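PDB 6KR6: protein piwi, which binds piRNAs directly and, in complex with them, represses transposable elements, governing their methylation. Local coordinates for residues 360-365 with 735-739; 434-438 with 558-564; 101-105 with 143-147; 205-209 with 697-701. All blocks are in the same frame, centred on the assembly; numbering follows the deposited sequence.

Contact 1 (360-365 with 735-739); sequences MNPKQR and QGTVS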
loop_
_atom_site.group_PDB
_atom_site.type_symbol
_atom_site.label_atom_id
_atom_site.label_comp_id
_atom_site.label_asym_id
_atom_site.label_seq_id
_atom_site.Cartn_x
_atom_site.Cartn_y
_atom_site.Cartn_z
ATOM N N MET A 360 16.842 -2.759 -3.276
ATOM C CA MET A 360 17.455 -3.859 -4.006
ATOM C C MET A 360 17.497 -3.559 -5.496
ATOM O O MET A 360 16.488 -3.163 -6.086
ATOM C CB MET A 360 16.702 -5.171 -3.759
ATOM C CG MET A 360 16.862 -5.722 -2.353
ATOM S SD MET A 360 16.593 -7.498 -2.318
ATOM C CE MET A 360 17.644 -7.977 -3.682
ATOM N N ASN A 361 18.672 -3.752 -6.089
ATOM C CA ASN A 361 18.817 -3.695 -7.533
ATOM C C ASN A 361 17.955 -4.781 -8.179
ATOM O O ASN A 361 17.715 -5.830 -7.574
ATOM C CB ASN A 361 20.287 -3.883 -7.912
ATOM C CG ASN A 361 20.541 -3.720 -9.395
ATOM O OD1 ASN A 361 20.373 -4.658 -10.173
ATOM N ND2 ASN A 361 20.961 -2.525 -9.796
ATOM N N PRO A 362 17.452 -4.545 -9.395
ATOM C CA PRO A 362 16.677 -5.601 -10.073
ATOM C C PRO A 362 17.446 -6.900 -10.258
ATOM O O PRO A 362 16.867 -7.986 -10.103
ATOM C CB PRO A 362 16.317 -4.952 -11.415
ATOM C CG PRO A 362 16.266 -3.493 -11.113
ATOM C CD PRO A 362 17.346 -3.249 -10.092
ATOM N N LYS A 363 18.741 -6.822 -10.582
ATOM C CA LYS A 363 19.529 -8.036 -10.778
ATOM C C LYS A 363 19.672 -8.821 -9.480
ATOM O O LYS A 363 19.602 -10.055 -9.485
ATOM C CB LYS A 363 20.904 -7.683 -11.347
ATOM N N GLN A 364 19.869 -8.123 -8.358
ATOM C CA GLN A 364 19.987 -8.802 -7.071
ATOM C C GLN A 364 18.685 -9.503 -6.697
ATOM O O GLN A 364 18.697 -10.627 -6.176
ATOM C CB GLN A 364 20.395 -7.794 -5.996
ATOM C CG GLN A 364 21.677 -7.035 -6.317
ATOM C CD GLN A 364 21.947 -5.891 -5.356
ATOM O OE1 GLN A 364 21.029 -5.193 -4.926
ATOM N NE2 GLN A 364 23.216 -5.693 -5.018
ATOM N N ARG A 365 17.549 -8.853 -6.962
ATOM C CA ARG A 365 16.254 -9.470 -6.695
ATOM C C ARG A 365 16.044 -10.698 -7.573
ATOM O O ARG A 365 15.563 -11.737 -7.098
ATOM C CB ARG A 365 15.143 -8.441 -6.912
ATOM C CG ARG A 365 13.779 -8.841 -6.375
ATOM C CD ARG A 365 12.774 -7.708 -6.549
ATOM N NE ARG A 365 13.077 -6.559 -5.699
ATOM C CZ ARG A 365 12.492 -6.321 -4.528
ATOM N NH1 ARG A 365 11.569 -7.154 -4.068
ATOM N NH2 ARG A 365 12.826 -5.251 -3.820
ATOM N N GLN A 735 17.422 4.286 -8.479
ATOM C CA GLN A 735 17.925 3.130 -7.757
ATOM C C GLN A 735 16.760 2.327 -7.197
ATOM O O GLN A 735 15.667 2.855 -6.969
ATOM C CB GLN A 735 18.870 3.550 -6.622
ATOM N N GLY A 736 17.005 1.042 -6.977
ATOM C CA GLY A 736 15.988 0.159 -6.447
ATOM C C GLY A 736 15.223 -0.572 -7.530
ATOM O O GLY A 736 15.580 -0.577 -8.713
ATOM N N THR A 737 14.134 -1.205 -7.103
ATOM C CA THR A 737 13.260 -1.960 -7.987
ATOM C C THR A 737 11.923 -1.244 -8.115
ATOM O O THR A 737 11.405 -0.701 -7.135
ATOM C CB THR A 737 13.039 -3.381 -7.463
ATOM O OG1 THR A 737 14.144 -3.763 -6.632
ATOM C CG2 THR A 737 12.932 -4.356 -8.618
ATOM N N VAL A 738 11.366 -1.243 -9.328
ATOM C CA VAL A 738 10.099 -0.560 -9.557
ATOM C C VAL A 738 8.966 -1.340 -8.910
ATOM O O VAL A 738 8.904 -2.575 -8.995
ATOM C CB VAL A 738 9.828 -0.375 -11.059
ATOM C CG1 VAL A 738 8.712 0.636 -11.273
ATOM C CG2 VAL A 738 11.069 0.058 -11.776
ATOM N N SER A 739 8.062 -0.617 -8.263
ATOM C CA SER A 739 6.796 -1.180 -7.815
ATOM C C SER A 739 5.700 -0.644 -8.722
ATOM O O SER A 739 5.334 0.535 -8.603
ATOM C CB SER A 739 6.517 -0.807 -6.359
ATOM O OG SER A 739 7.665 -1.005 -5.552
#
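Polar bonding gathers on one atom, the Thr-737 hydroxyl, which is shared by Met-360 and Arg-365. Thr-737 OG1 donates to the carbonyl oxygen of Met-360. As acceptor, the same OG1 takes Arg-365 NE at 3.1 Å, with a bent N-H...O angle of 145°, and OG1 sits at the guanidinium edge, 22° out of its plane. A weak second bond comes from Arg-365 NH2. The arginine reaches across because CG stands anti to its backbone N (chi1 -167°) and the chain then turns at chi3, laying NE against the threonine. With an alanine here both guanidinium N-H donors would go, and Thr-737 OG1 would probably keep only Met-360 O among the partners of this contact, with Glu-220 losing a salt-bridge mate.

Looser packing surrounds these bonds. Thr-737 CG2 lies 3.9 Å from Arg-365 CD, Pro-362 CD is 3.5 Å from Gly-736 O, and Gly-736 CA makes a CA-H...O contact with Met-360 O. Within 360-365, Asn-361 and Gln-364 form a capping box: Asn-361 OD1 accepts from Lys-363 N, and Gln-364 OE1 from Asn-361 N.

The contact thus joins the start of helix 362-378, with Asn-361 as its N-cap, to the Piwi-domain loop between strands 725-729 and 741-745, while Arg-365 NH1 forms a salt bridge with Glu-220 of strand 215-227 and Pro-362 packs on Asn-707.

Contact 2 (434-438 with 558-564); sequences MLTTP and NCKLGYT
One face of the Tyr-563 ring carries Pro-438, whose CD stands 3.5 Å from the ring centroid and only 10° off the normal, a CH-pi contact. Pro-438 CB extends the cover toward the phenol end, 3.5 Å from Tyr-563 CZ. At the ring edge, in plane, Thr-436 CG2 approaches Tyr-563 CD2 to 3.5 Å. The second flat group, the Asn-558 amide, uses its edge: ND2 donates to Thr-436 O at 2.9 Å, the acceptor lying in the amide plane and the N-H...O angle being 171°. Asn-558 CG is anti to its own N (chi1 -164°), which carries the amide out from the helix to that carbonyl, and Met-434 SD and CE pack against the same amide.

A backbone bond completes the join, Thr-436 N to Thr-564 O at 2.6 Å, so Thr-436 is held through both its N-H and its C=O. Beside it, Leu-435 CD2 lies along Thr-564 CG2, and Pro-438 CG rests on Leu-561 CD1. Gly-562, just past the helix and with positive phi, completes a Schellman motif, Gly-562 N bonding to Cys-559 O and Tyr-563 N to Asn-558 O. A serine in place of Tyr-563 would take the ring from under Pro-438 and is likely to leave a gap between the proline and the 558-564 segment.

Chemically, two polar bonds hold Thr-436 while a proline-on-tyrosine CH-pi contact packs Pro-438 against the Piwi domain just past helix 546-560, whose Gln-556 binds zinc here and is a probable magnesium ligand; Lys-560 packs on an RNA phosphate.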
loop_
_atom_site.group_PDB
_atom_site.type_symbol
_atom_site.label_atom_id
_atom_site.label_comp_id
_atom_site.label_asym_id
_atom_site.label_seq_id
_atom_site.Cartn_x
_atom_site.Cartn_y
_atom_site.Cartn_z
ATOM N N MET A 434 5.675 30.013 -16.259
ATOM C CA MET A 434 4.620 29.162 -15.729
ATOM C C MET A 434 3.288 29.435 -16.427
ATOM O O MET A 434 3.061 30.500 -17.008
ATOM C CB MET A 434 4.479 29.355 -14.218
ATOM C CG MET A 434 5.439 28.502 -13.410
ATOM S SD MET A 434 5.185 28.587 -11.626
ATOM C CE MET A 434 5.712 30.264 -11.285
ATOM N N LEU A 435 2.396 28.443 -16.351
ATOM C CA LEU A 435 1.125 28.512 -17.068
ATOM C C LEU A 435 0.238 29.625 -16.525
ATOM O O LEU A 435 -0.168 30.530 -17.264
ATOM C CB LEU A 435 0.402 27.168 -16.982
ATOM C CG LEU A 435 -0.908 27.091 -17.769
ATOM C CD1 LEU A 435 -0.622 26.933 -19.253
ATOM C CD2 LEU A 435 -1.799 25.967 -17.261
ATOM N N THR A 436 -0.094 29.565 -15.240
ATOM C CA THR A 436 -0.974 30.539 -14.610
ATOM C C THR A 436 -0.199 31.269 -13.523
ATOM O O THR A 436 0.357 30.634 -12.620
ATOM C CB THR A 436 -2.220 29.866 -14.024
ATOM O OG1 THR A 436 -2.748 28.935 -14.972
ATOM C CG2 THR A 436 -3.283 30.902 -13.711
ATOM N N THR A 437 -0.164 32.594 -13.616
ATOM C CA THR A 437 0.519 33.440 -12.660
ATOM C C THR A 437 -0.388 34.595 -12.272
ATOM O O THR A 437 -1.032 35.192 -13.141
ATOM C CB THR A 437 1.832 33.988 -13.242
ATOM O OG1 THR A 437 2.595 32.912 -13.800
ATOM C CG2 THR A 437 2.654 34.675 -12.162
ATOM N N PRO A 438 -0.490 34.906 -10.984
ATOM C CA PRO A 438 -1.283 36.072 -10.578
ATOM C C PRO A 438 -0.731 37.341 -11.210
ATOM O O PRO A 438 0.465 37.628 -11.121
ATOM C CB PRO A 438 -1.140 36.090 -9.050
ATOM C CG PRO A 438 0.081 35.271 -8.767
ATOM C CD PRO A 438 0.107 34.219 -9.827
ATOM N N ASN A 558 3.802 29.558 -6.097
ATOM C CA ASN A 558 2.747 29.784 -7.079
ATOM C C ASN A 558 1.568 28.853 -6.831
ATOM O O ASN A 558 0.407 29.266 -6.929
ATOM C CB ASN A 558 3.298 29.590 -8.495
ATOM C CG ASN A 558 2.390 30.177 -9.562
ATOM O OD1 ASN A 558 1.902 31.298 -9.430
ATOM N ND2 ASN A 558 2.161 29.418 -10.629
ATOM N N CYS A 559 1.850 27.590 -6.491
ATOM C CA CYS A 559 0.766 26.662 -6.175
ATOM C C CYS A 559 0.055 27.050 -4.883
ATOM O O CYS A 559 -1.179 27.005 -4.809
ATOM C CB CYS A 559 1.301 25.236 -6.078
ATOM S SG CYS A 559 1.861 24.572 -7.647
ATOM N N LYS A 560 0.822 27.420 -3.852
ATOM C CA LYS A 560 0.236 27.877 -2.595
ATOM C C LYS A 560 -0.722 29.035 -2.818
ATOM O O LYS A 560 -1.709 29.177 -2.085
ATOM C CB LYS A 560 1.335 28.298 -1.616
ATOM C CG LYS A 560 2.284 27.191 -1.192
ATOM C CD LYS A 560 1.752 26.398 -0.018
ATOM C CE LYS A 560 2.703 25.272 0.339
ATOM N NZ LYS A 560 4.086 25.754 0.605
ATOM N N LEU A 561 -0.447 29.875 -3.816
ATOM C CA LEU A 561 -1.360 30.960 -4.149
ATOM C C LEU A 561 -2.595 30.482 -4.900
ATOM O O LEU A 561 -3.567 31.236 -5.006
ATOM C CB LEU A 561 -0.643 32.020 -4.982
ATOM C CG LEU A 561 0.559 32.700 -4.332
ATOM C CD1 LEU A 561 0.845 33.999 -5.053
ATOM C CD2 LEU A 561 0.322 32.943 -2.848
ATOM N N GLY A 562 -2.581 29.260 -5.423
ATOM C CA GLY A 562 -3.734 28.735 -6.127
ATOM C C GLY A 562 -3.687 28.961 -7.622
ATOM O O GLY A 562 -4.716 29.222 -8.252
ATOM N N TYR A 563 -2.497 28.863 -8.203
ATOM C CA TYR A 563 -2.299 29.039 -9.633
ATOM C C TYR A 563 -1.588 27.818 -10.203
ATOM O O TYR A 563 -1.066 26.974 -9.471
ATOM C CB TYR A 563 -1.523 30.331 -9.922
ATOM C CG TYR A 563 -2.312 31.575 -9.569
ATOM C CD1 TYR A 563 -2.347 32.055 -8.266
ATOM C CD2 TYR A 563 -3.040 32.257 -10.536
ATOM C CE1 TYR A 563 -3.075 33.182 -7.940
ATOM C CE2 TYR A 563 -3.771 33.386 -10.219
ATOM C CZ TYR A 563 -3.785 33.843 -8.920
ATOM O OH TYR A 563 -4.511 34.967 -8.600
ATOM N N THR A 564 -1.574 27.735 -11.531
ATOM C CA THR A 564 -1.213 26.506 -12.226
ATOM C C THR A 564 0.153 26.641 -12.883
ATOM O O THR A 564 0.322 27.490 -13.771
ATOM C CB THR A 564 -2.277 26.172 -13.268
ATOM O OG1 THR A 564 -3.576 26.266 -12.669
ATOM C CG2 THR A 564 -2.082 24.773 -13.793
#

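Contact 3 (101-105 with 143-147); sequences VLSNH and YKISI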
loop_
_atom_site.group_PDB
_atom_site.type_symbol
_atom_site.label_atom_id
_atom_site.label_comp_id
_atom_site.label_asym_id
_atom_site.label_seq_id
_atom_site.Cartn_x
_atom_site.Cartn_y
_atom_site.Cartn_z
ATOM N N VAL A 101 -7.608 -44.454 7.485
ATOM C CA VAL A 101 -8.246 -45.608 6.860
ATOM C C VAL A 101 -8.232 -45.469 5.343
ATOM O O VAL A 101 -7.994 -46.443 4.619
ATOM C CB VAL A 101 -9.675 -45.782 7.409
ATOM C CG1 VAL A 101 -10.517 -46.628 6.470
ATOM C CG2 VAL A 101 -9.629 -46.410 8.793
ATOM N N LEU A 102 -8.474 -44.258 4.837
ATOM C CA LEU A 102 -8.388 -44.057 3.394
ATOM C C LEU A 102 -6.936 -44.087 2.924
ATOM O O LEU A 102 -6.645 -44.578 1.827
ATOM C CB LEU A 102 -9.063 -42.744 2.992
ATOM C CG LEU A 102 -9.991 -42.818 1.770
ATOM C CD1 LEU A 102 -10.503 -41.439 1.402
ATOM C CD2 LEU A 102 -9.308 -43.463 0.574
ATOM N N SER A 103 -6.011 -43.576 3.742
ATOM C CA SER A 103 -4.592 -43.642 3.406
ATOM C C SER A 103 -4.104 -45.073 3.258
ATOM O O SER A 103 -3.101 -45.310 2.574
ATOM C CB SER A 103 -3.764 -42.921 4.471
ATOM O OG SER A 103 -3.719 -43.674 5.670
ATOM N N ASN A 104 -4.779 -46.025 3.907
ATOM C CA ASN A 104 -4.447 -47.439 3.736
ATOM C C ASN A 104 -4.414 -47.876 2.273
ATOM O O ASN A 104 -3.723 -48.845 1.945
ATOM C CB ASN A 104 -5.453 -48.307 4.493
ATOM C CG ASN A 104 -4.825 -49.056 5.648
ATOM O OD1 ASN A 104 -5.044 -48.722 6.812
ATOM N ND2 ASN A 104 -4.044 -50.082 5.332
ATOM N N HIS A 105 -5.136 -47.187 1.389
ATOM C CA HIS A 105 -5.272 -47.608 -0.007
ATOM C C HIS A 105 -4.141 -47.003 -0.830
ATOM O O HIS A 105 -4.158 -45.814 -1.159
ATOM C CB HIS A 105 -6.642 -47.219 -0.551
ATOM C CG HIS A 105 -7.763 -48.015 0.040
ATOM N ND1 HIS A 105 -7.988 -48.081 1.398
ATOM C CD2 HIS A 105 -8.710 -48.791 -0.537
ATOM C CE1 HIS A 105 -9.030 -48.859 1.633
ATOM N NE2 HIS A 105 -9.487 -49.303 0.475
ATOM N N TYR A 143 -13.931 -52.944 6.835
ATOM C CA TYR A 143 -14.525 -51.665 6.487
ATOM C C TYR A 143 -14.765 -51.602 4.985
ATOM O O TYR A 143 -13.973 -52.129 4.192
ATOM C CB TYR A 143 -13.643 -50.490 6.936
ATOM C CG TYR A 143 -12.264 -50.432 6.308
ATOM C CD1 TYR A 143 -12.075 -49.891 5.043
ATOM C CD2 TYR A 143 -11.149 -50.890 6.993
ATOM C CE1 TYR A 143 -10.821 -49.831 4.469
ATOM C CE2 TYR A 143 -9.890 -50.830 6.427
ATOM C CZ TYR A 143 -9.732 -50.300 5.167
ATOM O OH TYR A 143 -8.480 -50.239 4.602
ATOM N N LYS A 144 -15.872 -50.963 4.609
ATOM C CA LYS A 144 -16.268 -50.770 3.216
ATOM C C LYS A 144 -16.385 -49.269 2.965
ATOM O O LYS A 144 -17.374 -48.640 3.356
ATOM C CB LYS A 144 -17.577 -51.494 2.912
ATOM N N ILE A 145 -15.376 -48.704 2.313
ATOM C CA ILE A 145 -15.351 -47.279 2.001
ATOM C C ILE A 145 -16.149 -47.046 0.724
ATOM O O ILE A 145 -15.837 -47.613 -0.329
ATOM C CB ILE A 145 -13.911 -46.774 1.845
ATOM C CG1 ILE A 145 -13.036 -47.259 2.999
ATOM C CG2 ILE A 145 -13.884 -45.267 1.769
ATOM C CD1 ILE A 145 -11.605 -46.775 2.910
ATOM N N SER A 146 -17.175 -46.206 0.815
ATOM C CA SER A 146 -18.020 -45.862 -0.325
ATOM C C SER A 146 -17.573 -44.502 -0.852
ATOM O O SER A 146 -17.914 -43.462 -0.284
ATOM C CB SER A 146 -19.492 -45.849 0.076
ATOM O OG SER A 146 -20.312 -45.433 -1.002
ATOM N N ILE A 147 -16.810 -44.512 -1.943
ATOM C CA ILE A 147 -16.298 -43.290 -2.553
ATOM C C ILE A 147 -17.270 -42.892 -3.660
ATOM O O ILE A 147 -17.198 -43.401 -4.779
ATOM C CB ILE A 147 -14.877 -43.475 -3.084
ATOM C CG1 ILE A 147 -13.927 -43.849 -1.944
ATOM C CG2 ILE A 147 -14.397 -42.217 -3.783
ATOM C CD1 ILE A 147 -12.471 -43.953 -2.364
#
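Tyr-143 OH is the polar atom on which several groups converge, yet its nearest neighbours are carbons: His-105 CE1 at 3.3 Å and Asn-104 CB at 3.6 Å. No hydrogen bond is found between 101-105 and 143-147, so the contact rests on packing. His-105 CE1 lies in the plane of the Tyr-143 ring at its edge, and the two rings meet rim to rim, with centroids 5.9 Å apart and planes inclined at 52°; neither covers the other's face.

A face of the Tyr-143 ring is instead taken by Val-101. Its CG1 sits 3.8 Å from the ring centroid and 13° off the normal, a CH-pi contact. The tyrosine's CG lies between the backbone N and the carbonyl carbon (chi1 62°), a setting that lays the ring flat beneath Val-101 and brings the hydroxyl to Asn-104 and His-105. Ile-145 CD1 wedges in beside it, 3.7 Å from Val-101 CG1, and also reaches His-105 CE1. Farther along, Leu-102 CD2 meets Ile-147 CD1 at 4.3 Å.

Tyr-143, Ile-145 and Ile-147 all send their CB toward the helix, every second residue of the strand. The chemistry is therefore that of a helix-on-sheet hydrophobic core: helix 95-103 lies on the antiparallel sheet of the N-terminal domain, with Phe-88 and Val-132 of adjoining strands lining the same layer, and within this contact apolar and ring contacts, not hydrogen bonds, join 101-105 to the strand.

Contact 4 (205-209 with 697-701); sequences ETSIR and MNTRF
Glu-205 and Asn-698 make the closest approach: Glu-205 OE1 lies 3.1 Å from Asn-698 ND2 and about as near to Asn-698 CB. The carboxylate and amide planes are only 20° apart, although the two side chains cross at about a right angle. Glu-205 comes straight off its strand, with CG opposite the backbone N (chi1 -174°) and the chain extended beyond, so that its carboxylate is carried to the loop. Ser-207 OG stands looser, 3.8 Å from Asn-698 ND2. At the other end, Arg-209 NH2 is 3.6 Å from Thr-699 OG1, while its guanidinium presents an edge to the more distant Asn-698 OD1.

A second shell sets these groups. Thr-699 OG1 donates to Asn-698 OD1 at 2.8 Å, arriving from 36° above the carbonyl plane, and this bond would restrict rotation of the amide that faces the strand. Arg-700 NE and NH1 each make a weak bond to Met-697 O within the loop; Arg-700 NH1 also forms a salt bridge with Glu-220. Arg-209 NH1 in turn has a weak bond to Tyr-727 OH.

Glu-205, Ser-207 and Arg-209 point toward the loop from strand 198-210, which pairs antiparallel with strand 215-227, and Thr-206 and Ile-208 pack on helix 158-172. Phe-70 touches Ser-207, Arg-209 and Thr-699, so the Piwi-domain loop between strands 687-695 and 701-702 lies against strands 198-210 and 70-74 of the N-terminal part of the chain.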
loop_
_atom_site.group_PDB
_atom_site.type_symbol
_atom_site.label_atom_id
_atom_site.label_comp_id
_atom_site.label_asym_id
_atom_site.label_seq_id
_atom_site.Cartn_x
_atom_site.Cartn_y
_atom_site.Cartn_z
ATOM N N GLU A 205 6.892 -13.867 -0.414
ATOM C CA GLU A 205 5.460 -13.735 -0.629
ATOM C C GLU A 205 5.084 -14.448 -1.920
ATOM O O GLU A 205 5.769 -14.312 -2.938
ATOM C CB GLU A 205 5.064 -12.260 -0.701
ATOM C CG GLU A 205 3.573 -12.001 -0.778
ATOM C CD GLU A 205 3.245 -10.520 -0.790
ATOM O OE1 GLU A 205 2.265 -10.132 -1.455
ATOM O OE2 GLU A 205 3.972 -9.743 -0.136
ATOM N N THR A 206 3.992 -15.206 -1.871
ATOM C CA THR A 206 3.616 -16.109 -2.947
ATOM C C THR A 206 2.225 -15.769 -3.467
ATOM O O THR A 206 1.352 -15.332 -2.712
ATOM C CB THR A 206 3.648 -17.565 -2.465
ATOM O OG1 THR A 206 4.683 -17.721 -1.487
ATOM C CG2 THR A 206 3.931 -18.496 -3.619
ATOM N N SER A 207 2.026 -15.971 -4.770
ATOM C CA SER A 207 0.720 -15.746 -5.376
ATOM C C SER A 207 0.555 -16.668 -6.576
ATOM O O SER A 207 1.530 -17.179 -7.130
ATOM C CB SER A 207 0.533 -14.279 -5.787
ATOM O OG SER A 207 1.550 -13.860 -6.679
ATOM N N ILE A 208 -0.699 -16.876 -6.973
ATOM C CA ILE A 208 -1.040 -17.791 -8.058
ATOM C C ILE A 208 -2.070 -17.121 -8.958
ATOM O O ILE A 208 -3.048 -16.543 -8.471
ATOM C CB ILE A 208 -1.565 -19.138 -7.520
ATOM C CG1 ILE A 208 -2.185 -19.968 -8.646
ATOM C CG2 ILE A 208 -2.553 -18.920 -6.382
ATOM C CD1 ILE A 208 -2.719 -21.300 -8.184
ATOM N N ARG A 209 -1.853 -17.201 -10.271
ATOM C CA ARG A 209 -2.689 -16.521 -11.250
ATOM C C ARG A 209 -3.212 -17.511 -12.281
ATOM O O ARG A 209 -2.493 -18.422 -12.708
ATOM C CB ARG A 209 -1.913 -15.402 -11.951
ATOM C CG ARG A 209 -1.319 -14.383 -10.997
ATOM C CD ARG A 209 -2.400 -13.699 -10.180
ATOM N NE ARG A 209 -2.542 -12.293 -10.540
ATOM C CZ ARG A 209 -1.889 -11.304 -9.940
ATOM N NH1 ARG A 209 -2.075 -10.051 -10.329
ATOM N NH2 ARG A 209 -1.048 -11.568 -8.949
ATOM N N MET A 697 3.465 -3.978 -4.510
ATOM C CA MET A 697 4.835 -4.426 -4.303
ATOM C C MET A 697 4.977 -5.935 -4.433
ATOM O O MET A 697 6.098 -6.446 -4.347
ATOM C CB MET A 697 5.335 -3.976 -2.927
ATOM C CG MET A 697 5.458 -2.466 -2.767
ATOM S SD MET A 697 5.901 -1.936 -1.098
ATOM C CE MET A 697 7.495 -2.725 -0.891
ATOM N N ASN A 698 3.872 -6.653 -4.643
ATOM C CA ASN A 698 3.924 -8.108 -4.730
ATOM C C ASN A 698 4.248 -8.572 -6.145
ATOM O O ASN A 698 4.978 -9.553 -6.329
ATOM C CB ASN A 698 2.592 -8.701 -4.258
ATOM C CG ASN A 698 2.271 -10.022 -4.917
ATOM O OD1 ASN A 698 1.592 -10.064 -5.945
ATOM N ND2 ASN A 698 2.752 -11.111 -4.330
ATOM N N THR A 699 3.712 -7.888 -7.149
ATOM C CA THR A 699 3.885 -8.258 -8.546
ATOM C C THR A 699 4.796 -7.252 -9.232
ATOM O O THR A 699 4.538 -6.045 -9.188
ATOM C CB THR A 699 2.536 -8.316 -9.262
ATOM O OG1 THR A 699 1.714 -9.321 -8.657
ATOM C CG2 THR A 699 2.731 -8.639 -10.730
ATOM N N ARG A 700 5.859 -7.750 -9.859
ATOM C CA ARG A 700 6.810 -6.919 -10.580
ATOM C C ARG A 700 7.007 -7.477 -11.982
ATOM O O ARG A 700 6.634 -8.615 -12.285
ATOM C CB ARG A 700 8.159 -6.839 -9.849
ATOM C CG ARG A 700 8.054 -6.849 -8.336
ATOM C CD ARG A 700 8.848 -5.717 -7.707
ATOM N NE ARG A 700 8.716 -5.729 -6.255
ATOM C CZ ARG A 700 9.087 -4.733 -5.457
ATOM N NH1 ARG A 700 8.924 -4.839 -4.145
ATOM N NH2 ARG A 700 9.615 -3.629 -5.968
ATOM N N PHE A 701 7.603 -6.653 -12.842
ATOM C CA PHE A 701 7.986 -7.067 -14.182
ATOM C C PHE A 701 9.023 -6.083 -14.705
ATOM O O PHE A 701 9.052 -4.919 -14.297
ATOM C CB PHE A 701 6.781 -7.147 -15.128
ATOM C CG PHE A 701 5.922 -5.916 -15.129
ATOM C CD1 PHE A 701 6.165 -4.884 -16.021
ATOM C CD2 PHE A 701 4.862 -5.797 -14.246
ATOM C CE1 PHE A 701 5.370 -3.752 -16.026
ATOM C CE2 PHE A 701 4.065 -4.669 -14.246
ATOM C CZ PHE A 701 4.319 -3.644 -15.138
#

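Contacts 1 and 4 form one neighbourhood, their centres about 15 Å apart and their segments alternating along the chain. Arg-700 of contact 4 is the bridge: its NH2 lies 3.3 Å from Val-738 O of contact 1, a probable weak bond, and its NH1 shares the Glu-220 carboxylate with Arg-365. Contact 2 stands apart, its centre about 37 Å from that of contact 1, and is the nearest of the four to the bound RNA, at about 4 Å between nearest atoms; the side chain of Asn-558 is about 7 Å from that of Gln-556, a probable magnesium ligand that binds zinc here. Contact 3 lies at the other end of the molecule, centred about 78 Å from contact 2.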